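PDB 3BTV: Galactose/lactose metabolism regulatory protein GAL80 from Saccharomyces cerevisiae, which represses the galactose and lactose metabolic genes by binding the activator GAL4 and blocking its transcriptional activation when no inducing sugar is present. Local coordinates for residues B[124-128]-B[211-216]; B[292-296]-B[307-311]. The protein carries 1 engineered substitution. One frame throughout, in Å; residues are numbered along the deposited sequence.

Contact 1 of 2, residues B[124-128]-B[211-216]; sequences VEWAL and TTTFGH
Trp126 pushes the NE1 edge of its indole against the helical turn 211-216, over Thr211, Thr212, Gly215 and His216. Segment 124-128 runs off the end of strand 121-125 into extended loop, with a cis peptide between Trp126 and Ala127, probably the counterpart of the cis proline in the Glu-Lys-Pro motif of GFO/IDH/MocA relatives. Segment 211-216 is helical, with a wider pi-type turn at 211-214. The closest CA pair is Ala127 and Thr212, 6.7 Å apart. With chi1 t and chi2 -101°, Trp126 NE1 donates a hydrogen bond to Thr211 O at 2.8 Å. A CB on Gly215 would sit 3.1 Å from Trp126 NE1 and clash with Thr211 O, the acceptor of that bond. The Trp126 five-membered ring meets the His216 face edge-on (T-shaped), centroids 4.9 Å apart, planes at 76°. Ala127 CB packs on Thr211 CG2 at 3.7 Å. The contact joins the Rossmann-type and C-terminal domains. Strand 148-152 flanks strand 121-125, and helix 405-424 packs on Trp126 through Leu411 and His412 and on Thr211 through Ile415.

Contact 2 of 2, residues B[292-296]-B[307-311]; sequences TKNLV and KLEGD
A classic beta bulge marks this contact: Asn294 and Leu295 both face Gly310. Asn294 has phi/psi of -70/-31, a helix-like kink before the extended Leu295 and Val296. Residues 307-310 are extended. The two segments run antiparallel. Leu295 and Gly310 form a hydrogen-bonded pair, CA atoms 5.2 Å apart. Val296 and Glu309 form a non-hydrogen-bonded pair with CA atoms 4.5 Å apart.

Gly310 O accepts from Leu295 N at 3.1 Å and, weakly, from Asn294 N at 2.6 Å. Gly310 N returns a bond to Leu295 O at 3.0 Å. Asp311, with chi1 m, curls back so that OD1 accepts from Asn294 N at 2.7 Å. Two CA-H...O contacts continue the pairing: Glu309 CA to Leu295 O at 3.2 Å and Val296 CA to Leu308 O at 3.4 Å.

Leu295 points to the face covered by helix 209-225, where it meets Thr217. Val296 and Glu309 share the other face. There Lys293, with chi1 and chi2 m, brings NZ to 3.9 Å from Glu309 OE1, a long salt bridge. Glu309 OE1 also takes a weak hydrogen bond from Asn319.

This is the open end of the beta hairpin 295-301/305-310, within the large mixed sheet of the C-terminal domain. Strands 176-184 and 319-324 flank the hairpin. The chemistry implies that backbone bonds set the register. The bulged amide of Asn294 gains a side-chain acceptor in Asp311, while exposed Lys293, in the loop before the strand, makes a long salt bridge to Glu309 and lies near Asp311 as well.

Contacts 1 and 2 lie in series along the chain. Their centres are about 19 Å apart and their nearest atoms about 7 Å apart, so they do not touch. Helix 209-225 connects them. Its 211-216 turn meets the Rossmann-type domain in contact 1. Further along, Thr217 and Met224 pack on Leu295 and Leu308 of contact 2. One helix thus lies between the domain junction and the large sheet. Contact 1 is buried, its centre about 5 Å from that of the chain, and joins two domains. Contact 2 has its centre about 17 Å from that of the chain, is partly buried, and stays within the C-terminal domain. No other chain of the assembly touches either contact.

Contact 1 of 2, residues B[124-128]-B[211-216]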
# COMPACT_ATOMS: atom_id res chain seq x y z
N VAL B 124 -23.48 6.58 -21.63
CA VAL B 124 -23.61 7.18 -20.30
C VAL B 124 -22.24 7.37 -19.67
O VAL B 124 -21.35 6.56 -19.87
CB VAL B 124 -24.50 6.33 -19.36
CG1 VAL B 124 -24.68 7.02 -18.01
CG2 VAL B 124 -25.87 6.08 -20.00
N GLU B 125 -22.08 8.45 -18.92
CA GLU B 125 -20.82 8.67 -18.21
C GLU B 125 -20.74 7.88 -16.92
O GLU B 125 -21.76 7.52 -16.34
CB GLU B 125 -20.63 10.16 -17.93
CG GLU B 125 -20.30 10.93 -19.18
CD GLU B 125 -19.86 12.34 -18.88
OE1 GLU B 125 -20.56 13.01 -18.09
OE2 GLU B 125 -18.81 12.76 -19.42
N TRP B 126 -19.51 7.58 -16.50
CA TRP B 126 -19.27 6.98 -15.20
C TRP B 126 -19.33 8.10 -14.17
O TRP B 126 -18.79 9.18 -14.42
CB TRP B 126 -17.90 6.29 -15.17
CG TRP B 126 -17.58 5.71 -13.82
CD1 TRP B 126 -16.78 6.25 -12.87
CD2 TRP B 126 -18.10 4.49 -13.27
NE1 TRP B 126 -16.76 5.45 -11.76
CE2 TRP B 126 -17.57 4.37 -11.97
CE3 TRP B 126 -18.97 3.51 -13.74
CZ2 TRP B 126 -17.86 3.28 -11.14
CZ3 TRP B 126 -19.26 2.43 -12.92
CH2 TRP B 126 -18.72 2.33 -11.63
N ALA B 127 -19.97 7.89 -13.03
CA ALA B 127 -20.56 6.61 -12.65
C ALA B 127 -21.95 6.43 -13.25
O ALA B 127 -22.67 7.39 -13.51
CB ALA B 127 -20.63 6.49 -11.13
N LEU B 128 -22.34 5.17 -13.44
CA LEU B 128 -23.62 4.86 -14.05
C LEU B 128 -24.77 5.37 -13.17
O LEU B 128 -25.71 5.99 -13.65
CB LEU B 128 -23.77 3.36 -14.29
CG LEU B 128 -25.11 2.94 -14.92
CD1 LEU B 128 -25.41 3.77 -16.18
CD2 LEU B 128 -25.12 1.45 -15.23
N THR B 211 -15.97 5.75 -5.54
CA THR B 211 -16.76 5.49 -6.72
C THR B 211 -16.09 6.04 -7.96
O THR B 211 -16.07 5.40 -9.01
CB THR B 211 -18.15 6.15 -6.60
OG1 THR B 211 -18.81 5.65 -5.43
CG2 THR B 211 -18.99 5.86 -7.83
N THR B 212 -15.52 7.23 -7.84
CA THR B 212 -15.07 7.94 -9.02
C THR B 212 -13.58 7.74 -9.28
O THR B 212 -13.20 7.13 -10.27
CB THR B 212 -15.39 9.44 -8.91
OG1 THR B 212 -16.75 9.59 -8.47
CG2 THR B 212 -15.20 10.14 -10.26
N THR B 213 -12.75 8.24 -8.37
CA THR B 213 -11.31 8.24 -8.56
C THR B 213 -10.75 6.83 -8.51
O THR B 213 -10.07 6.39 -9.43
CB THR B 213 -10.61 9.09 -7.50
OG1 THR B 213 -11.24 10.37 -7.44
CG2 THR B 213 -9.13 9.27 -7.87
N PHE B 214 -11.04 6.12 -7.43
CA PHE B 214 -10.67 4.73 -7.34
C PHE B 214 -11.34 3.90 -8.44
O PHE B 214 -10.72 3.00 -9.01
CB PHE B 214 -11.01 4.19 -5.96
CG PHE B 214 -10.77 2.71 -5.81
CD1 PHE B 214 -9.49 2.22 -5.65
CD2 PHE B 214 -11.83 1.83 -5.84
CE1 PHE B 214 -9.28 0.87 -5.51
CE2 PHE B 214 -11.62 0.47 -5.70
CZ PHE B 214 -10.35 -0.00 -5.54
N GLY B 215 -12.60 4.20 -8.74
CA GLY B 215 -13.31 3.48 -9.79
C GLY B 215 -12.60 3.52 -11.15
O GLY B 215 -12.35 2.49 -11.77
N HIS B 216 -12.28 4.72 -11.64
CA HIS B 216 -11.59 4.83 -12.92
C HIS B 216 -10.26 4.07 -12.86
O HIS B 216 -9.93 3.29 -13.75
CB HIS B 216 -11.33 6.29 -13.28
CG HIS B 216 -12.50 6.99 -13.91
ND1 HIS B 216 -12.89 6.77 -15.22
CD2 HIS B 216 -13.33 7.95 -13.43
CE1 HIS B 216 -13.93 7.54 -15.50
NE2 HIS B 216 -14.21 8.27 -14.44

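Contact 2 of 2, residues B[292-296]-B[307-311]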
# COMPACT_ATOMS: atom_id res chain seq x y z
N THR B 292 4.58 16.37 -5.95
CA THR B 292 4.47 14.93 -6.06
C THR B 292 3.89 14.51 -7.40
O THR B 292 3.66 15.34 -8.28
CB THR B 292 3.60 14.30 -4.97
OG1 THR B 292 2.67 15.28 -4.48
CG2 THR B 292 4.45 13.78 -3.84
N LYS B 293 3.66 13.21 -7.52
CA LYS B 293 2.87 12.66 -8.60
C LYS B 293 1.44 12.47 -8.10
O LYS B 293 1.21 12.04 -6.97
CB LYS B 293 3.46 11.34 -9.09
CG LYS B 293 4.70 11.52 -9.96
CD LYS B 293 4.37 12.42 -11.15
CE LYS B 293 5.46 12.41 -12.21
NZ LYS B 293 4.98 12.99 -13.49
N ASN B 294 0.47 12.82 -8.94
CA ASN B 294 -0.94 12.72 -8.59
C ASN B 294 -1.42 11.26 -8.50
O ASN B 294 -2.31 10.93 -7.72
CB ASN B 294 -1.75 13.48 -9.64
CG ASN B 294 -3.18 13.66 -9.26
OD1 ASN B 294 -3.50 14.29 -8.25
ND2 ASN B 294 -4.08 13.12 -10.08
N LEU B 295 -0.81 10.39 -9.30
CA LEU B 295 -1.21 9.00 -9.40
C LEU B 295 0.02 8.21 -9.81
O LEU B 295 0.75 8.62 -10.72
CB LEU B 295 -2.30 8.86 -10.48
CG LEU B 295 -2.82 7.47 -10.86
CD1 LEU B 295 -1.84 6.73 -11.75
CD2 LEU B 295 -3.12 6.65 -9.61
N VAL B 296 0.28 7.10 -9.12
CA VAL B 296 1.29 6.16 -9.60
C VAL B 296 0.80 4.75 -9.46
O VAL B 296 0.23 4.38 -8.43
CB VAL B 296 2.67 6.30 -8.89
CG1 VAL B 296 2.90 7.74 -8.46
CG2 VAL B 296 2.77 5.36 -7.71
N LYS B 307 5.85 1.24 -14.78
CA LYS B 307 5.28 2.29 -13.94
C LYS B 307 4.51 3.33 -14.78
O LYS B 307 5.02 3.86 -15.78
CB LYS B 307 6.37 2.98 -13.13
CG LYS B 307 5.87 4.16 -12.31
CD LYS B 307 6.99 5.19 -12.07
CE LYS B 307 7.97 4.70 -11.02
NZ LYS B 307 7.29 4.47 -9.70
N LEU B 308 3.28 3.60 -14.39
CA LEU B 308 2.49 4.67 -15.01
C LEU B 308 2.35 5.77 -13.99
O LEU B 308 2.03 5.50 -12.84
CB LEU B 308 1.10 4.16 -15.39
CG LEU B 308 1.01 3.14 -16.53
CD1 LEU B 308 0.08 1.99 -16.16
CD2 LEU B 308 0.55 3.81 -17.82
N GLU B 309 2.58 7.02 -14.39
CA GLU B 309 2.40 8.14 -13.46
C GLU B 309 1.62 9.25 -14.10
O GLU B 309 1.53 9.33 -15.32
CB GLU B 309 3.73 8.76 -13.05
CG GLU B 309 4.84 7.86 -12.65
CD GLU B 309 6.15 8.63 -12.60
OE1 GLU B 309 6.42 9.40 -13.56
OE2 GLU B 309 6.88 8.50 -11.59
N GLY B 310 1.09 10.13 -13.26
CA GLY B 310 0.46 11.34 -13.75
C GLY B 310 0.27 12.42 -12.70
O GLY B 310 0.47 12.18 -11.51
N ASP B 311 -0.05 13.62 -13.18
CA ASP B 311 -0.72 14.67 -12.42
C ASP B 311 -1.84 14.99 -13.40
O ASP B 311 -1.95 16.10 -13.91
CB ASP B 311 0.21 15.87 -12.22
CG ASP B 311 1.40 15.56 -11.32
OD1 ASP B 311 1.50 14.41 -10.86
OD2 ASP B 311 2.24 16.45 -11.08